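Local coordinates for glucose-inhibited division protein A-related protein, probable oxidoreductase (Thermus thermophilus, PDB 2CUL) that binds flavin-adenine dinucleotide in a Rossmann-type fold and is probably an oxidoreductase related to glucose-inhibited division protein A, at residues S35-K47 and E65-L78. Residues are numbered along the deposited sequence; the frame is centred on the assembly and turned at random.
Sequences SLDAVMMPFLPPK and ERVWAFHARAKYLL. With FAD (flavin-adenine dinucleotide), chain B.
Phe70, in the first turn of helix 67-79, packs against Pro46, Pro42 and Met40 of the loop 35-47. CG of Pro46 stands over the ring centre, 4.0 Å from the centroid and 9° off the normal, a CH-pi contact suited to proline's rigid ring. Met40 O lies at the ring edge, near its plane, 3.4 Å from Phe70 CD2, where aromatic hydrogens favour an oxygen. Pro42 CG reaches the same CD2 obliquely. Met40 CB and Ala74 CB, 3.5 Å apart, are closer than usual van der Waals contact; alanine's methyl is small enough for the methionine's CB to press directly on the helix. The type II turn from Ala38 to Met41 brings Met40 to this spot. Beyond it, Val39 CG1 touches Leu78 CD1.

His71 supplies the polar link: NE2 donates to Leu36 O at 3.3 Å, nearly straight at 162° and close to the ring plane. This bond sets the direction of the imidazole, and a weak contact of ND1 with Trp68 O within the helix may add a little. At chi1 -175° Met41 sends CG away from its own N, and two bends then return its flexible chain toward the helix, where CE lies 3.5 Å from Trp68 CE3. Lys75 is packed along its carbons, which run beside Leu36 O; only its ammonium turns off, to Glu79.

The solvent side is looser. Exposed Lys47 and Glu65 have opposite charges but no contact between NZ and OE2, 4.8 Å apart.

On the far side of the loop, Phe43 lays one face over the flavin, with FAD C6 above its ring centre, linking this contact to the cofactor pocket. Met40 and Pro42 rest on helix 13-24, Phe70 on helix 55-59, and Leu36 and Leu78 on strand 84-97.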
loop_
_atom_site.group_PDB
_atom_site.type_symbol
_atom_site.label_atom_id
_atom_site.label_comp_id
_atom_site.label_asym_id
_atom_site.label_seq_id
_atom_site.Cartn_x
_atom_site.Cartn_y
_atom_site.Cartn_z
ATOM N N SER A 35 2.986 -10.273 1.906
ATOM C CA SER A 35 3.413 -10.963 3.116
ATOM C C SER A 35 2.575 -10.542 4.311
ATOM O O SER A 35 2.632 -9.393 4.738
ATOM C CB SER A 35 4.884 -10.668 3.408
ATOM O OG SER A 35 5.295 -11.333 4.591
ATOM N N LEU A 36 1.790 -11.470 4.851
ATOM C CA LEU A 36 0.964 -11.143 6.008
ATOM C C LEU A 36 1.842 -10.814 7.208
ATOM O O LEU A 36 1.432 -10.060 8.092
ATOM C CB LEU A 36 0.026 -12.306 6.346
ATOM C CG LEU A 36 -1.099 -12.540 5.332
ATOM C CD1 LEU A 36 -1.891 -13.764 5.757
ATOM C CD2 LEU A 36 -2.014 -11.321 5.252
ATOM N N ASP A 37 3.059 -11.354 7.227
ATOM C CA ASP A 37 3.981 -11.101 8.332
ATOM C C ASP A 37 4.604 -9.710 8.272
ATOM O O ASP A 37 5.416 -9.353 9.128
ATOM C CB ASP A 37 5.101 -12.147 8.354
ATOM C CG ASP A 37 4.575 -13.567 8.402
ATOM O OD1 ASP A 37 3.663 -13.838 9.212
ATOM O OD2 ASP A 37 5.078 -14.413 7.634
ATOM N N ALA A 38 4.226 -8.924 7.268
ATOM C CA ALA A 38 4.767 -7.574 7.122
ATOM C C ALA A 38 3.680 -6.502 7.146
ATOM O O ALA A 38 3.962 -5.326 6.930
ATOM C CB ALA A 38 5.574 -7.469 5.830
ATOM N N VAL A 39 2.438 -6.912 7.396
ATOM C CA VAL A 39 1.326 -5.966 7.453
ATOM C C VAL A 39 1.621 -4.821 8.420
ATOM O O VAL A 39 1.916 -5.049 9.587
ATOM C CB VAL A 39 0.023 -6.669 7.909
ATOM C CG1 VAL A 39 -1.067 -5.646 8.182
ATOM C CG2 VAL A 39 -0.429 -7.646 6.844
ATOM N N MET A 40 1.545 -3.588 7.928
ATOM C CA MET A 40 1.783 -2.417 8.772
ATOM C C MET A 40 3.111 -2.440 9.521
ATOM O O MET A 40 3.201 -1.941 10.643
ATOM C CB MET A 40 0.640 -2.274 9.779
ATOM C CG MET A 40 -0.673 -1.836 9.178
ATOM S SD MET A 40 -0.654 -0.087 8.771
ATOM C CE MET A 40 -0.913 0.642 10.412
ATOM N N MET A 41 4.143 -3.004 8.903
ATOM C CA MET A 41 5.459 -3.061 9.528
ATOM C C MET A 41 6.140 -1.697 9.439
ATOM O O MET A 41 6.248 -1.123 8.361
ATOM C CB MET A 41 6.338 -4.099 8.823
ATOM C CG MET A 41 7.700 -4.312 9.480
ATOM S SD MET A 41 7.561 -5.027 11.135
ATOM C CE MET A 41 7.149 -6.740 10.696
ATOM N N PRO A 42 6.598 -1.157 10.576
ATOM C CA PRO A 42 7.266 0.148 10.542
ATOM C C PRO A 42 8.749 0.004 10.221
ATOM O O PRO A 42 9.286 -1.105 10.149
ATOM C CB PRO A 42 7.099 0.678 11.974
ATOM C CG PRO A 42 6.071 -0.242 12.620
ATOM C CD PRO A 42 6.319 -1.566 11.962
ATOM N N PHE A 43 9.395 1.143 10.017
ATOM C CA PHE A 43 10.833 1.193 9.823
ATOM C C PHE A 43 11.204 1.537 11.266
ATOM O O PHE A 43 11.478 0.641 12.064
ATOM C CB PHE A 43 11.205 2.314 8.855
ATOM C CG PHE A 43 11.039 1.944 7.405
ATOM C CD1 PHE A 43 12.038 1.246 6.732
ATOM C CD2 PHE A 43 9.895 2.311 6.707
ATOM C CE1 PHE A 43 11.903 0.925 5.378
ATOM C CE2 PHE A 43 9.747 1.996 5.354
ATOM C CZ PHE A 43 10.754 1.302 4.689
ATOM N N LEU A 44 11.173 2.819 11.618
ATOM C CA LEU A 44 11.440 3.212 13.000
ATOM C C LEU A 44 10.106 3.178 13.746
ATOM O O LEU A 44 9.039 3.307 13.140
ATOM C CB LEU A 44 12.013 4.628 13.073
ATOM C CG LEU A 44 13.451 4.843 12.606
ATOM C CD1 LEU A 44 13.801 6.308 12.776
ATOM C CD2 LEU A 44 14.398 3.965 13.410
ATOM N N PRO A 45 10.145 2.996 15.072
ATOM C CA PRO A 45 8.900 2.957 15.844
ATOM C C PRO A 45 8.030 4.198 15.630
ATOM O O PRO A 45 8.509 5.328 15.735
ATOM C CB PRO A 45 9.396 2.857 17.284
ATOM C CG PRO A 45 10.638 2.043 17.144
ATOM C CD PRO A 45 11.302 2.660 15.922
ATOM N N PRO A 46 6.744 4.000 15.300
ATOM C CA PRO A 46 5.850 5.141 15.088
ATOM C C PRO A 46 5.658 5.891 16.403
ATOM O O PRO A 46 5.460 5.277 17.451
ATOM C CB PRO A 46 4.558 4.483 14.608
ATOM C CG PRO A 46 5.058 3.256 13.890
ATOM C CD PRO A 46 6.114 2.749 14.840
ATOM N N LYS A 47 5.723 7.217 16.344
ATOM C CA LYS A 47 5.555 8.041 17.533
ATOM C C LYS A 47 4.496 9.108 17.292
ATOM O O LYS A 47 4.353 9.615 16.179
ATOM C CB LYS A 47 6.881 8.703 17.907
ATOM C CG LYS A 47 7.975 7.726 18.308
ATOM C CD LYS A 47 9.261 8.463 18.650
ATOM C CE LYS A 47 10.360 7.502 19.068
ATOM N NZ LYS A 47 11.629 8.222 19.368
ATOM N N GLU A 65 7.646 -0.293 22.216
ATOM C CA GLU A 65 8.229 0.285 21.010
ATOM C C GLU A 65 8.674 -0.734 19.963
ATOM O O GLU A 65 9.139 -0.348 18.895
ATOM C CB GLU A 65 9.423 1.177 21.364
ATOM C CG GLU A 65 9.075 2.372 22.233
ATOM C CD GLU A 65 10.203 3.382 22.305
ATOM O OE1 GLU A 65 11.332 2.991 22.667
ATOM O OE2 GLU A 65 9.958 4.569 22.002
ATOM N N ARG A 66 8.531 -2.025 20.257
ATOM C CA ARG A 66 8.944 -3.058 19.306
ATOM C C ARG A 66 8.169 -2.933 18.000
ATOM O O ARG A 66 6.951 -3.081 17.979
ATOM C CB ARG A 66 8.713 -4.445 19.901
ATOM C CG ARG A 66 9.556 -4.737 21.133
ATOM C CD ARG A 66 9.161 -6.072 21.732
ATOM N NE ARG A 66 7.741 -6.080 22.078
ATOM C CZ ARG A 66 7.073 -7.148 22.504
ATOM N NH1 ARG A 66 7.691 -8.316 22.642
ATOM N NH2 ARG A 66 5.779 -7.049 22.781
ATOM N N VAL A 67 8.873 -2.673 16.905
ATOM C CA VAL A 67 8.196 -2.524 15.623
ATOM C C VAL A 67 7.443 -3.775 15.170
ATOM O O VAL A 67 6.382 -3.663 14.557
ATOM C CB VAL A 67 9.175 -2.069 14.517
ATOM C CG1 VAL A 67 9.728 -0.695 14.865
ATOM C CG2 VAL A 67 10.299 -3.078 14.351
ATOM N N TRP A 68 7.958 -4.965 15.475
ATOM C CA TRP A 68 7.244 -6.174 15.067
ATOM C C TRP A 68 5.917 -6.268 15.809
ATOM O O TRP A 68 4.915 -6.696 15.243
ATOM C CB TRP A 68 8.066 -7.441 15.336
ATOM C CG TRP A 68 7.337 -8.715 14.914
ATOM C CD1 TRP A 68 6.324 -9.349 15.585
ATOM C CD2 TRP A 68 7.544 -9.462 13.713
ATOM N NE1 TRP A 68 5.889 -10.441 14.873
ATOM C CE2 TRP A 68 6.622 -10.534 13.720
ATOM C CE3 TRP A 68 8.421 -9.329 12.628
ATOM C CZ2 TRP A 68 6.553 -11.469 12.682
ATOM C CZ3 TRP A 68 8.353 -10.257 11.598
ATOM C CH2 TRP A 68 7.423 -11.315 11.633
ATOM N N ALA A 69 5.912 -5.868 17.076
ATOM C CA ALA A 69 4.695 -5.905 17.877
ATOM C C ALA A 69 3.666 -4.928 17.316
ATOM O O ALA A 69 2.464 -5.200 17.335
ATOM C CB ALA A 69 5.011 -5.566 19.332
ATOM N N PHE A 70 4.136 -3.785 16.816
ATOM C CA PHE A 70 3.234 -2.802 16.226
ATOM C C PHE A 70 2.569 -3.472 15.024
ATOM O O PHE A 70 1.357 -3.384 14.837
ATOM C CB PHE A 70 4.009 -1.561 15.766
ATOM C CG PHE A 70 3.142 -0.506 15.131
ATOM C CD1 PHE A 70 2.574 0.503 15.900
ATOM C CD2 PHE A 70 2.875 -0.538 13.765
ATOM C CE1 PHE A 70 1.751 1.469 15.321
ATOM C CE2 PHE A 70 2.053 0.423 13.173
ATOM C CZ PHE A 70 1.490 1.426 13.953
ATOM N N HIS A 71 3.377 -4.148 14.213
ATOM C CA HIS A 71 2.863 -4.860 13.051
ATOM C C HIS A 71 1.784 -5.858 13.471
ATOM O O HIS A 71 0.715 -5.919 12.868
ATOM C CB HIS A 71 3.998 -5.606 12.334
ATOM C CG HIS A 71 3.598 -6.954 11.811
ATOM N ND1 HIS A 71 3.949 -8.131 12.437
ATOM C CD2 HIS A 71 2.836 -7.307 10.749
ATOM C CE1 HIS A 71 3.420 -9.150 11.783
ATOM N NE2 HIS A 71 2.739 -8.677 10.756
ATOM N N ALA A 72 2.062 -6.635 14.514
ATOM C CA ALA A 72 1.107 -7.639 14.966
ATOM C C ALA A 72 -0.193 -7.042 15.484
ATOM O O ALA A 72 -1.272 -7.565 15.202
ATOM C CB ALA A 72 1.742 -8.531 16.038
ATOM N N ARG A 73 -0.101 -5.958 16.249
ATOM C CA ARG A 73 -1.304 -5.323 16.778
ATOM C C ARG A 73 -2.147 -4.728 15.653
ATOM O O ARG A 73 -3.375 -4.835 15.661
ATOM C CB ARG A 73 -0.939 -4.231 17.794
ATOM C CG ARG A 73 -0.387 -4.761 19.116
ATOM C CD ARG A 73 -0.399 -3.669 20.178
ATOM N NE ARG A 73 0.312 -2.482 19.712
ATOM C CZ ARG A 73 1.634 -2.348 19.718
ATOM N NH1 ARG A 73 2.405 -3.322 20.184
ATOM N NH2 ARG A 73 2.188 -1.250 19.224
ATOM N N ALA A 74 -1.488 -4.107 14.681
ATOM C CA ALA A 74 -2.193 -3.507 13.553
ATOM C C ALA A 74 -2.882 -4.594 12.737
ATOM O O ALA A 74 -4.041 -4.453 12.339
ATOM C CB ALA A 74 -1.211 -2.728 12.678
ATOM N N LYS A 75 -2.159 -5.678 12.483
ATOM C CA LYS A 75 -2.707 -6.794 11.717
ATOM C C LYS A 75 -3.968 -7.331 12.394
ATOM O O LYS A 75 -4.986 -7.555 11.740
ATOM C CB LYS A 75 -1.659 -7.904 11.597
ATOM C CG LYS A 75 -2.111 -9.147 10.829
ATOM C CD LYS A 75 -0.913 -10.053 10.572
ATOM C CE LYS A 75 -1.313 -11.390 9.966
ATOM N NZ LYS A 75 -2.012 -12.259 10.956
ATOM N N TYR A 76 -3.898 -7.525 13.708
ATOM C CA TYR A 76 -5.035 -8.048 14.459
ATOM C C TYR A 76 -6.246 -7.121 14.387
ATOM O O TYR A 76 -7.390 -7.580 14.296
ATOM C CB TYR A 76 -4.636 -8.278 15.918
ATOM C CG TYR A 76 -5.663 -9.058 16.701
ATOM C CD1 TYR A 76 -5.925 -10.395 16.398
ATOM C CD2 TYR A 76 -6.387 -8.461 17.728
ATOM C CE1 TYR A 76 -6.885 -11.118 17.100
ATOM C CE2 TYR A 76 -7.352 -9.174 18.437
ATOM C CZ TYR A 76 -7.594 -10.500 18.119
ATOM O OH TYR A 76 -8.546 -11.212 18.817
ATOM N N LEU A 77 -5.998 -5.816 14.427
ATOM C CA LEU A 77 -7.082 -4.845 14.340
ATOM C C LEU A 77 -7.795 -4.967 12.988
ATOM O O LEU A 77 -9.024 -4.927 12.919
ATOM C CB LEU A 77 -6.541 -3.425 14.532
ATOM C CG LEU A 77 -6.209 -3.030 15.975
ATOM C CD1 LEU A 77 -5.415 -1.736 16.002
ATOM C CD2 LEU A 77 -7.502 -2.885 16.762
ATOM N N LEU A 78 -7.021 -5.121 11.917
ATOM C CA LEU A 78 -7.594 -5.264 10.577
ATOM C C LEU A 78 -8.422 -6.538 10.467
ATOM O O LEU A 78 -9.464 -6.561 9.809
ATOM C CB LEU A 78 -6.487 -5.308 9.521
ATOM C CG LEU A 78 -5.741 -4.003 9.247
ATOM C CD1 LEU A 78 -4.482 -4.283 8.447
ATOM C CD2 LEU A 78 -6.661 -3.052 8.494
HETATM P PA FAD B . 4.267 0.381 3.107
HETATM O O1A FAD B . 5.665 0.037 2.805
HETATM O O2A FAD B . 3.867 0.672 4.508
HETATM O O5B FAD B . 3.312 -0.784 2.582
HETATM C C5B FAD B . 3.455 -1.286 1.252
HETATM C C4B FAD B . 2.849 -2.684 1.267
HETATM O O4B FAD B . 2.665 -3.073 -0.095
HETATM C C3B FAD B . 3.743 -3.761 1.912
HETATM O O3B FAD B . 3.040 -4.535 2.861
HETATM C C2B FAD B . 4.226 -4.552 0.733
HETATM O O2B FAD B . 4.643 -5.870 1.001
HETATM C C1B FAD B . 3.033 -4.440 -0.213
HETATM N N9A FAD B . 3.329 -4.700 -1.619
HETATM C C8A FAD B . 4.227 -4.030 -2.417
HETATM N N7A FAD B . 4.257 -4.510 -3.654
HETATM C C5A FAD B . 3.333 -5.536 -3.650
HETATM C C6A FAD B . 2.908 -6.431 -4.662
HETATM N N6A FAD B . 3.376 -6.419 -5.897
HETATM N N1A FAD B . 1.943 -7.365 -4.321
HETATM C C2A FAD B . 1.437 -7.400 -3.041
HETATM N N3A FAD B . 1.807 -6.569 -2.031
HETATM C C4A FAD B . 2.755 -5.661 -2.386
HETATM N N1 FAD B . 8.258 7.269 7.784
HETATM C C2 FAD B . 8.212 7.488 9.142
HETATM O O2 FAD B . 7.297 8.093 9.647
HETATM N N3 FAD B . 9.257 6.991 9.937
HETATM C C4 FAD B . 10.341 6.293 9.448
HETATM O O4 FAD B . 11.236 5.878 10.215
HETATM C C4X FAD B . 10.389 6.072 8.056
HETATM N N5 FAD B . 11.454 5.385 7.490
HETATM C C5X FAD B . 11.507 5.165 6.126
HETATM C C6 FAD B . 12.588 4.472 5.582
HETATM C C7 FAD B . 12.694 4.212 4.202
HETATM C C7M FAD B . 13.888 3.451 3.682
HETATM C C8 FAD B . 11.642 4.684 3.338
HETATM C C8M FAD B . 11.673 4.442 1.853
HETATM C C9 FAD B . 10.541 5.396 3.874
HETATM C C9A FAD B . 10.444 5.652 5.267
HETATM N N10 FAD B . 9.342 6.369 5.856
HETATM C C10 FAD B . 9.317 6.579 7.247
HETATM C "C1'" FAD B . 8.205 6.923 5.018
HETATM C "C2'" FAD B . 6.830 6.218 5.058
HETATM O "O2'" FAD B . 6.176 6.541 6.255
HETATM C "C3'" FAD B . 6.941 4.684 4.940
HETATM O "O3'" FAD B . 7.594 4.305 3.729
HETATM C "C4'" FAD B . 5.570 3.980 4.934
HETATM O "O4'" FAD B . 5.718 2.575 5.126
HETATM C "C5'" FAD B . 4.861 4.277 3.598
HETATM O "O5'" FAD B . 3.560 3.667 3.598
HETATM P P FAD B . 2.982 2.885 2.346
HETATM O O1P FAD B . 1.628 2.480 2.760
HETATM O O2P FAD B . 3.079 3.719 1.100
HETATM O O3P FAD B . 3.922 1.636 2.155
#